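Long-range contacts in proline dehydrogenase (Bradyrhizobium japonicum USDA 110, PDB 3HAZ), which probably oxidises proline to glutamate in two steps, with an FAD-dependent proline dehydrogenase and an NAD-dependent aldehyde dehydrogenase in one chain: residues A[12-17]-A[358-363]; A[279-284]-A[312-317]; A[349-354]-A[363-368]. One frame throughout, in Å; residues are numbered along the deposited sequence.

All three contacts gather on the FAD-binding side of the proline dehydrogenase part of the chain. Contact 2 holds the pyrimidine end of the flavin. Contact 3 receives the adenine end of the same FAD. Contact 1 lies further out, with the side chain of Tyr363 about 9 Å from the cofactor. Contacts 1 and 3 share Tyr363, and their centres are 10 Å apart. Contacts 2 and 3 have centres 13 Å apart and meet through a probable hydrogen bond of 2.7 Å from Ala284 N to Glu351 OE1. Contacts 1 and 2, with centres 16 Å apart, touch where Tyr14 OH packs on Ala284 C at 3.2 Å.

Contact 1 (A[12-17]-A[358-363]); sequences APYAPD and RGLDGY
Two irregular loop segments meet here, closest along the backbone at Ala15 and Tyr363, whose CA atoms are 5.2 Å apart. No hydrogen bond joins 12-17 directly to 358-363. Ala15 makes the central contact. Its CB points at the other loop and sits 3.2 Å from Tyr363 O, a close fit. The same methyl lies 3.5 Å from Gly362 C. A side chain on Gly362 would point at Ala15, so glycine leaves room for this methyl. Asp361 reaches the methyl from another direction, with OD1 4.1 Å from Ala15 CB. That carboxylate atom is also hydrogen-bonded to a glycerol, probably from the crystallisation liquor.

Tyr14 adds an apolar touch. Its CG is anti to the backbone N (chi1 -156°), and ring atom CE2 comes within 4.1 Å of Leu360 CD1. The two side chains cross obliquely. The Tyr14 ring also packs on Ala284 and Arg319, while Leu360 packs on Ala355 of helix 348-357. The Tyr363 side chain leaves its backbone away from 12-17, and its OH is hydrogen-bonded to Pro503 O and to Gln356 NE2.

Gly359 ends helix 348-357 in a Schellman motif with positive phi (53°). Asp17 is the N-cap of helix 18-28. The contact therefore joins the loop leading into one helix to the loop leaving another. Lys318 NZ is hydrogen-bonded to both Pro16 O and Tyr363 O, so one ammonium group links the two backbones. The direct contact is small and rests on van der Waals packing, and the polar link comes from this third residue.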
# COMPACT_ATOMS: atom_id res chain seq x y z
N ALA A 12 -43.24 18.13 13.50
CA ALA A 12 -42.56 16.85 13.35
C ALA A 12 -41.06 16.97 13.62
O ALA A 12 -40.47 18.04 13.42
CB ALA A 12 -42.80 16.29 11.95
N PRO A 13 -40.43 15.87 14.06
CA PRO A 13 -38.97 15.86 14.27
C PRO A 13 -38.24 16.25 12.99
O PRO A 13 -38.54 15.72 11.92
CB PRO A 13 -38.68 14.41 14.65
CG PRO A 13 -39.96 13.93 15.28
CD PRO A 13 -41.04 14.59 14.46
N TYR A 14 -37.27 17.16 13.12
CA TYR A 14 -36.64 17.82 11.98
C TYR A 14 -35.79 16.89 11.13
O TYR A 14 -35.87 16.91 9.90
CB TYR A 14 -35.79 18.99 12.47
CG TYR A 14 -35.55 20.07 11.43
CD1 TYR A 14 -36.56 20.97 11.09
CD2 TYR A 14 -34.32 20.19 10.79
CE1 TYR A 14 -36.34 21.96 10.15
CE2 TYR A 14 -34.10 21.18 9.85
CZ TYR A 14 -35.11 22.06 9.54
OH TYR A 14 -34.90 23.05 8.60
N ALA A 15 -34.95 16.08 11.77
CA ALA A 15 -33.98 15.26 11.05
C ALA A 15 -33.83 13.86 11.64
O ALA A 15 -32.76 13.51 12.13
CB ALA A 15 -32.62 15.95 11.02
N PRO A 16 -34.90 13.05 11.58
CA PRO A 16 -34.84 11.68 12.11
C PRO A 16 -33.86 10.80 11.35
O PRO A 16 -33.39 11.17 10.27
CB PRO A 16 -36.28 11.17 11.95
CG PRO A 16 -36.89 12.04 10.90
CD PRO A 16 -36.21 13.38 11.00
N ASP A 17 -33.56 9.63 11.92
CA ASP A 17 -32.57 8.70 11.37
C ASP A 17 -33.02 8.04 10.08
O ASP A 17 -34.09 7.42 10.02
CB ASP A 17 -32.24 7.63 12.42
CG ASP A 17 -31.40 6.50 11.86
OD1 ASP A 17 -30.30 6.76 11.32
OD2 ASP A 17 -31.83 5.34 11.98
N ARG A 358 -24.93 25.24 10.34
CA ARG A 358 -25.69 25.47 11.57
C ARG A 358 -25.43 24.41 12.63
O ARG A 358 -26.02 24.45 13.71
CB ARG A 358 -27.19 25.54 11.25
CG ARG A 358 -27.57 26.81 10.47
CD ARG A 358 -28.93 26.70 9.80
NE ARG A 358 -29.14 27.78 8.83
CZ ARG A 358 -30.32 28.08 8.29
NH1 ARG A 358 -31.40 27.39 8.60
NH2 ARG A 358 -30.41 29.09 7.42
N GLY A 359 -24.55 23.47 12.32
CA GLY A 359 -24.18 22.41 13.25
C GLY A 359 -25.39 21.67 13.79
O GLY A 359 -25.50 21.47 15.00
N LEU A 360 -26.30 21.29 12.90
CA LEU A 360 -27.52 20.60 13.30
C LEU A 360 -27.24 19.14 13.64
O LEU A 360 -26.18 18.61 13.29
CB LEU A 360 -28.58 20.69 12.20
CG LEU A 360 -28.97 22.11 11.80
CD1 LEU A 360 -30.23 22.10 10.94
CD2 LEU A 360 -29.17 22.97 13.05
N ASP A 361 -28.18 18.48 14.30
CA ASP A 361 -27.98 17.08 14.68
C ASP A 361 -28.24 16.11 13.52
O ASP A 361 -28.17 14.90 13.70
CB ASP A 361 -28.77 16.71 15.93
CG ASP A 361 -30.27 16.68 15.70
OD1 ASP A 361 -30.71 16.71 14.53
OD2 ASP A 361 -31.02 16.64 16.70
N GLY A 362 -28.53 16.65 12.34
CA GLY A 362 -28.77 15.83 11.17
C GLY A 362 -29.35 16.65 10.02
O GLY A 362 -29.49 17.87 10.14
N TYR A 363 -29.70 15.97 8.93
CA TYR A 363 -30.26 16.60 7.74
C TYR A 363 -31.77 16.38 7.64
O TYR A 363 -32.25 15.27 7.87
CB TYR A 363 -29.58 16.06 6.48
CG TYR A 363 -28.09 16.26 6.46
CD1 TYR A 363 -27.21 15.21 6.74
CD2 TYR A 363 -27.55 17.51 6.20
CE1 TYR A 363 -25.83 15.41 6.74
CE2 TYR A 363 -26.18 17.72 6.19
CZ TYR A 363 -25.32 16.67 6.46
OH TYR A 363 -23.97 16.91 6.44

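Contact 2 (A[279-284]-A[312-317]); sequences VDAEEA and AIQAYQ. With FAD (flavin-adenine dinucleotide), chain C.
Val279 O accepts a hydrogen bond from Ala312 N at 3.0 Å, continuing the pairing of parallel strands 276-279 and 309-314. Water 1 lies 2.8 Å from Val279 O and is placed to donate to it and to Ala312 O, though more acceptors than protons are in reach. Beyond it, 279-284 turns to the flavin. Ala281 N donates to FAD O4 at 2.9 Å, and Ala281 O accepts from FAD N3 at 2.6 Å. One residue thus serves a flavin acceptor and the neighbouring donor.

Gln314 is the hub. Its CG is anti to the carbonyl carbon and the chain bends at chi2 (144°), which lays the amide against Ala281 CB. NE2 makes two bonds. One is almost straight (173°) to FAD O2, at 2.6 Å. The other runs to Glu282 O at 2.8 Å, in the carbonyl plane and on a lone pair. OE1 accepts from Gln317 NE2 at 2.8 Å; with the two NE2 bonds, this sets which way the amide is turned. Water 2 donates to Glu282 O and accepts from Tyr316 OH, 2.7 Å away. The bond to O2 would probably draw electron density toward the pyrimidine end of the flavin. A leucine in place of Gln314 would lose the bonds to FAD O2 and Glu282 O and would probably loosen the flavin and the 279-284 loop.

Asp280 is salt-bridged to Lys239 and Arg341. The contact lies at the C-terminal ends of neighbouring strands of the TIM-barrel domain. Strand 338-343 flanks 309-314 on its other side, and Ile313 faces outward onto helix 320-333.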
# COMPACT_ATOMS: atom_id res chain seq x y z
N VAL A 279 -49.59 27.06 -3.13
CA VAL A 279 -48.48 27.62 -2.37
C VAL A 279 -47.24 26.73 -2.48
O VAL A 279 -47.23 25.59 -2.01
CB VAL A 279 -48.85 27.82 -0.88
CG1 VAL A 279 -47.69 28.49 -0.11
CG2 VAL A 279 -50.14 28.65 -0.75
N ASP A 280 -46.19 27.25 -3.11
CA ASP A 280 -44.97 26.48 -3.31
C ASP A 280 -44.32 26.12 -1.98
O ASP A 280 -44.55 26.79 -0.96
CB ASP A 280 -43.96 27.26 -4.17
CG ASP A 280 -44.36 27.33 -5.64
OD1 ASP A 280 -45.27 26.58 -6.07
OD2 ASP A 280 -43.74 28.14 -6.37
N ALA A 281 -43.51 25.07 -1.99
CA ALA A 281 -42.74 24.69 -0.81
C ALA A 281 -41.31 25.18 -0.99
O ALA A 281 -40.72 25.04 -2.07
CB ALA A 281 -42.77 23.19 -0.62
N GLU A 282 -40.75 25.77 0.06
CA GLU A 282 -39.41 26.36 -0.02
C GLU A 282 -38.44 25.65 0.93
O GLU A 282 -38.50 24.42 1.06
CB GLU A 282 -39.49 27.87 0.21
CG GLU A 282 -40.48 28.54 -0.77
CD GLU A 282 -40.55 30.05 -0.66
OE1 GLU A 282 -39.61 30.73 -1.13
OE2 GLU A 282 -41.56 30.56 -0.14
N GLU A 283 -37.56 26.39 1.59
CA GLU A 283 -36.54 25.75 2.42
C GLU A 283 -37.14 25.04 3.63
O GLU A 283 -38.22 25.39 4.10
CB GLU A 283 -35.48 26.76 2.88
CG GLU A 283 -34.76 27.47 1.75
CD GLU A 283 -35.53 28.68 1.21
OE1 GLU A 283 -36.70 28.88 1.60
OE2 GLU A 283 -34.97 29.42 0.40
N ALA A 284 -36.42 24.05 4.14
CA ALA A 284 -36.88 23.26 5.27
C ALA A 284 -37.13 24.09 6.52
O ALA A 284 -38.03 23.78 7.30
CB ALA A 284 -35.90 22.12 5.57
N ALA A 312 -47.63 22.67 -2.20
CA ALA A 312 -46.65 21.66 -2.59
C ALA A 312 -46.05 21.03 -1.34
O ALA A 312 -45.91 21.70 -0.31
CB ALA A 312 -45.56 22.27 -3.45
N ILE A 313 -45.72 19.75 -1.43
CA ILE A 313 -45.06 19.01 -0.37
C ILE A 313 -43.84 18.29 -0.95
O ILE A 313 -43.95 17.58 -1.95
CB ILE A 313 -46.00 17.98 0.28
CG1 ILE A 313 -47.26 18.66 0.83
CG2 ILE A 313 -45.29 17.21 1.39
CD1 ILE A 313 -48.36 17.69 1.21
N GLN A 314 -42.68 18.49 -0.32
CA GLN A 314 -41.42 17.95 -0.83
C GLN A 314 -41.09 16.59 -0.22
O GLN A 314 -40.81 16.47 0.98
CB GLN A 314 -40.28 18.93 -0.53
CG GLN A 314 -40.47 20.33 -1.12
CD GLN A 314 -39.91 21.41 -0.19
OE1 GLN A 314 -40.11 21.36 1.02
NE2 GLN A 314 -39.21 22.38 -0.77
N ALA A 315 -41.12 15.56 -1.06
CA ALA A 315 -40.87 14.20 -0.61
C ALA A 315 -39.41 13.96 -0.23
O ALA A 315 -39.10 12.96 0.42
CB ALA A 315 -41.32 13.19 -1.67
N TYR A 316 -38.50 14.85 -0.62
CA TYR A 316 -37.11 14.65 -0.23
C TYR A 316 -36.88 14.95 1.25
O TYR A 316 -35.81 14.69 1.79
CB TYR A 316 -36.11 15.36 -1.16
CG TYR A 316 -35.96 16.87 -1.03
CD1 TYR A 316 -36.83 17.64 -0.27
CD2 TYR A 316 -34.94 17.53 -1.73
CE1 TYR A 316 -36.68 19.04 -0.18
CE2 TYR A 316 -34.78 18.91 -1.65
CZ TYR A 316 -35.65 19.66 -0.88
OH TYR A 316 -35.47 21.03 -0.81
N GLN A 317 -37.91 15.48 1.90
CA GLN A 317 -37.85 15.74 3.35
C GLN A 317 -38.38 14.54 4.12
O GLN A 317 -39.40 13.95 3.76
CB GLN A 317 -38.66 16.98 3.72
CG GLN A 317 -38.13 18.28 3.15
CD GLN A 317 -38.47 19.46 4.04
OE1 GLN A 317 -38.30 19.41 5.26
NE2 GLN A 317 -38.94 20.55 3.43
PA FAD C . -35.30 13.28 -10.63
O1A FAD C . -33.96 13.32 -11.56
O2A FAD C . -35.91 11.95 -10.59
O5B FAD C . -34.90 13.70 -9.12
C5B FAD C . -34.18 14.89 -8.93
C4B FAD C . -34.17 15.26 -7.44
O4B FAD C . -33.97 14.16 -6.39
C3B FAD C . -33.90 16.52 -6.88
O3B FAD C . -34.51 17.67 -7.45
C2B FAD C . -33.94 16.27 -5.39
O2B FAD C . -35.11 16.67 -4.70
C1B FAD C . -33.56 14.84 -5.22
N9A FAD C . -32.16 14.53 -5.01
C8A FAD C . -31.09 14.72 -5.88
N7A FAD C . -29.97 14.23 -5.28
C5A FAD C . -30.35 13.72 -4.02
C6A FAD C . -29.57 13.06 -2.91
N6A FAD C . -28.14 12.86 -3.03
N1A FAD C . -30.19 12.66 -1.81
C2A FAD C . -31.58 12.84 -1.67
N3A FAD C . -32.32 13.47 -2.74
C4A FAD C . -31.68 13.89 -3.88
N1 FAD C . -39.66 21.73 -5.49
C2 FAD C . -39.75 22.39 -4.29
O2 FAD C . -38.76 22.22 -3.34
N3 FAD C . -40.84 23.30 -4.05
C4 FAD C . -41.79 23.50 -5.00
O4 FAD C . -42.89 24.33 -4.74
C4X FAD C . -41.71 22.80 -6.26
N5 FAD C . -42.75 23.01 -7.31
C5X FAD C . -42.65 22.32 -8.55
C6 FAD C . -43.67 22.53 -9.59
C7 FAD C . -43.56 21.83 -10.81
C7M FAD C . -44.61 22.07 -11.89
C8 FAD C . -42.44 20.90 -11.05
C8M FAD C . -42.30 20.14 -12.38
C9 FAD C . -41.47 20.70 -10.06
C9A FAD C . -41.56 21.43 -8.78
N10 FAD C . -40.55 21.23 -7.74
C10 FAD C . -40.66 21.94 -6.48
C1' FAD C . -39.49 20.18 -7.85
C2' FAD C . -38.13 20.64 -8.45
O2' FAD C . -38.29 21.89 -9.11
C3' FAD C . -37.60 19.53 -9.38
O3' FAD C . -38.29 19.56 -10.62
C4' FAD C . -37.73 18.10 -8.75
O4' FAD C . -37.31 17.93 -7.44
C5' FAD C . -37.14 17.00 -9.69
O5' FAD C . -37.71 15.72 -9.46
P FAD C . -37.81 14.69 -10.75
O1P FAD C . -38.62 13.30 -10.28
O2P FAD C . -38.47 15.36 -11.87
O3P FAD C . -36.28 14.42 -11.25
O HOH W 1 -46.08 24.40 0.28
O HOH W 2 -36.58 22.31 1.25

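Contact 3 (A[349-354]-A[363-368]); sequences DTEIKR and YPVFTR. With FAD (flavin-adenine dinucleotide), chain C; SO4 (sulfate ion), chain F.
Apolar packing carries this contact between helix 348-357 and the loop that follows it. Ile352 is the key side chain. Its CG1 is anti to the carbonyl carbon, and chi2 (-51°) folds CD1 toward the loop. CD1 then meets three residues: Tyr363 CD2 at 3.7 Å, Thr367 CG2 at 3.8 Å and Val365 CG2 at 3.9 Å. Ile352 and the Tyr363 side chain cross at about a right angle. One residue earlier in the helix, Glu351 CB rests 3.9 Å from Val365 CG2. Its carboxylate leads on to Ala284 N, to which OE1 is hydrogen-bonded.

A backbone carbonyl meets the edge of the Tyr363 ring. Ile352 O lies in the ring plane at its edge, 3.6 Å from CE2.

No hydrogen bond crosses between the segments, but bonds to other groups fix the loop. FAD N6A donates to Thr367 O at 3.0 Å. Phe366 O accepts from Trp348 NE1. Arg368, the N-cap of helix 369-384, grips a sulfate, probably from the crystallisation liquor, with two donors: NE to O2, and NH2 to O1 at 2.9 Å. Ala370 N also binds this sulfate, so the anion sits at the helix start.

Ile352 also packs on Thr639 of the second subunit. The loop between helices 348-357 and 369-384 of the proline dehydrogenase TIM barrel lines the adenine end of the FAD pocket, and 349-354 packs behind it.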
# COMPACT_ATOMS: atom_id res chain seq x y z
N ASP A 349 -29.09 20.88 -2.20
CA ASP A 349 -27.74 21.35 -1.88
C ASP A 349 -27.76 22.42 -0.79
O ASP A 349 -26.88 22.47 0.07
CB ASP A 349 -27.04 21.87 -3.14
CG ASP A 349 -26.59 20.74 -4.05
OD1 ASP A 349 -25.57 20.09 -3.73
OD2 ASP A 349 -27.24 20.51 -5.08
N THR A 350 -28.78 23.26 -0.81
CA THR A 350 -28.93 24.29 0.20
C THR A 350 -29.17 23.68 1.57
O THR A 350 -28.57 24.12 2.56
CB THR A 350 -30.04 25.28 -0.17
OG1 THR A 350 -29.64 26.00 -1.35
CG2 THR A 350 -30.30 26.27 0.96
N GLU A 351 -30.02 22.66 1.64
CA GLU A 351 -30.30 22.04 2.93
C GLU A 351 -29.06 21.39 3.53
O GLU A 351 -28.84 21.44 4.73
CB GLU A 351 -31.44 21.02 2.81
CG GLU A 351 -32.74 21.58 2.25
CD GLU A 351 -33.32 22.71 3.09
OE1 GLU A 351 -34.34 23.30 2.66
OE2 GLU A 351 -32.77 23.01 4.17
N ILE A 352 -28.23 20.77 2.68
CA ILE A 352 -27.02 20.13 3.16
C ILE A 352 -26.09 21.20 3.74
O ILE A 352 -25.60 21.06 4.85
CB ILE A 352 -26.28 19.35 2.04
CG1 ILE A 352 -27.18 18.26 1.45
CG2 ILE A 352 -24.97 18.73 2.57
CD1 ILE A 352 -27.82 17.36 2.49
N LYS A 353 -25.86 22.26 2.97
CA LYS A 353 -24.93 23.30 3.38
C LYS A 353 -25.39 23.93 4.68
O LYS A 353 -24.61 24.09 5.63
CB LYS A 353 -24.77 24.36 2.29
CG LYS A 353 -23.71 25.43 2.60
CD LYS A 353 -23.43 26.29 1.38
CE LYS A 353 -22.37 27.35 1.68
NZ LYS A 353 -22.17 28.26 0.51
N ARG A 354 -26.68 24.29 4.74
CA ARG A 354 -27.21 24.96 5.92
C ARG A 354 -27.06 24.13 7.18
O ARG A 354 -26.67 24.64 8.23
CB ARG A 354 -28.68 25.31 5.71
CG ARG A 354 -28.92 26.53 4.84
CD ARG A 354 -30.40 26.73 4.62
NE ARG A 354 -30.70 27.98 3.94
CZ ARG A 354 -31.89 28.58 3.99
NH1 ARG A 354 -32.08 29.72 3.35
NH2 ARG A 354 -32.88 28.02 4.67
N TYR A 363 -29.70 15.97 8.93
CA TYR A 363 -30.26 16.60 7.74
C TYR A 363 -31.77 16.38 7.64
O TYR A 363 -32.25 15.27 7.87
CB TYR A 363 -29.58 16.06 6.48
CG TYR A 363 -28.09 16.26 6.46
CD1 TYR A 363 -27.21 15.21 6.74
CD2 TYR A 363 -27.55 17.51 6.20
CE1 TYR A 363 -25.83 15.41 6.74
CE2 TYR A 363 -26.18 17.72 6.19
CZ TYR A 363 -25.32 16.67 6.46
OH TYR A 363 -23.97 16.91 6.44
N PRO A 364 -32.53 17.43 7.29
CA PRO A 364 -33.99 17.31 7.15
C PRO A 364 -34.38 16.60 5.85
O PRO A 364 -35.54 16.22 5.66
CB PRO A 364 -34.46 18.77 7.12
CG PRO A 364 -33.28 19.55 6.60
CD PRO A 364 -32.05 18.81 7.07
N VAL A 365 -33.41 16.44 4.96
CA VAL A 365 -33.63 15.78 3.68
C VAL A 365 -32.86 14.48 3.66
O VAL A 365 -31.88 14.33 4.38
CB VAL A 365 -33.15 16.63 2.49
CG1 VAL A 365 -34.08 17.81 2.25
CG2 VAL A 365 -31.71 17.09 2.72
N PHE A 366 -33.30 13.53 2.83
CA PHE A 366 -32.52 12.33 2.59
C PHE A 366 -31.23 12.73 1.88
O PHE A 366 -31.16 13.79 1.24
CB PHE A 366 -33.32 11.32 1.77
CG PHE A 366 -34.62 10.90 2.43
CD1 PHE A 366 -34.62 10.08 3.55
CD2 PHE A 366 -35.83 11.34 1.93
CE1 PHE A 366 -35.81 9.71 4.16
CE2 PHE A 366 -37.02 10.97 2.54
CZ PHE A 366 -37.01 10.16 3.65
N THR A 367 -30.19 11.90 2.00
CA THR A 367 -28.91 12.22 1.37
C THR A 367 -28.55 11.25 0.25
O THR A 367 -27.55 11.44 -0.43
CB THR A 367 -27.76 12.29 2.39
OG1 THR A 367 -27.83 11.17 3.28
CG2 THR A 367 -27.84 13.58 3.20
N ARG A 368 -29.35 10.20 0.09
CA ARG A 368 -29.23 9.36 -1.10
C ARG A 368 -30.44 9.57 -2.01
O ARG A 368 -31.58 9.54 -1.54
CB ARG A 368 -29.06 7.88 -0.74
CG ARG A 368 -27.67 7.54 -0.24
CD ARG A 368 -27.46 6.04 -0.12
NE ARG A 368 -27.54 5.37 -1.42
CZ ARG A 368 -27.36 4.07 -1.60
NH1 ARG A 368 -27.09 3.28 -0.56
NH2 ARG A 368 -27.45 3.54 -2.82
PA FAD C . -35.30 13.28 -10.63
O1A FAD C . -33.96 13.32 -11.56
O2A FAD C . -35.91 11.95 -10.59
O5B FAD C . -34.90 13.70 -9.12
C5B FAD C . -34.18 14.89 -8.93
C4B FAD C . -34.17 15.26 -7.44
O4B FAD C . -33.97 14.16 -6.39
C3B FAD C . -33.90 16.52 -6.88
O3B FAD C . -34.51 17.67 -7.45
C2B FAD C . -33.94 16.27 -5.39
O2B FAD C . -35.11 16.67 -4.70
C1B FAD C . -33.56 14.84 -5.22
N9A FAD C . -32.16 14.53 -5.01
C8A FAD C . -31.09 14.72 -5.88
N7A FAD C . -29.97 14.23 -5.28
C5A FAD C . -30.35 13.72 -4.02
C6A FAD C . -29.57 13.06 -2.91
N6A FAD C . -28.14 12.86 -3.03
N1A FAD C . -30.19 12.66 -1.81
C2A FAD C . -31.58 12.84 -1.67
N3A FAD C . -32.32 13.47 -2.74
C4A FAD C . -31.68 13.89 -3.88
N1 FAD C . -39.66 21.73 -5.49
C2 FAD C . -39.75 22.39 -4.29
O2 FAD C . -38.76 22.22 -3.34
N3 FAD C . -40.84 23.30 -4.05
C4 FAD C . -41.79 23.50 -5.00
O4 FAD C . -42.89 24.33 -4.74
C4X FAD C . -41.71 22.80 -6.26
N5 FAD C . -42.75 23.01 -7.31
C5X FAD C . -42.65 22.32 -8.55
C6 FAD C . -43.67 22.53 -9.59
C7 FAD C . -43.56 21.83 -10.81
C7M FAD C . -44.61 22.07 -11.89
C8 FAD C . -42.44 20.90 -11.05
C8M FAD C . -42.30 20.14 -12.38
C9 FAD C . -41.47 20.70 -10.06
C9A FAD C . -41.56 21.43 -8.78
N10 FAD C . -40.55 21.23 -7.74
C10 FAD C . -40.66 21.94 -6.48
C1' FAD C . -39.49 20.18 -7.85
C2' FAD C . -38.13 20.64 -8.45
O2' FAD C . -38.29 21.89 -9.11
C3' FAD C . -37.60 19.53 -9.38
O3' FAD C . -38.29 19.56 -10.62
C4' FAD C . -37.73 18.10 -8.75
O4' FAD C . -37.31 17.93 -7.44
C5' FAD C . -37.14 17.00 -9.69
O5' FAD C . -37.71 15.72 -9.46
P FAD C . -37.81 14.69 -10.75
O1P FAD C . -38.62 13.30 -10.28
O2P FAD C . -38.47 15.36 -11.87
O3P FAD C . -36.28 14.42 -11.25
S SO4 F . -27.97 6.55 -5.08
O1 SO4 F . -27.88 5.09 -5.22
O2 SO4 F . -27.08 7.01 -4.02
O3 SO4 F . -27.59 7.16 -6.34
O4 SO4 F . -29.35 6.90 -4.74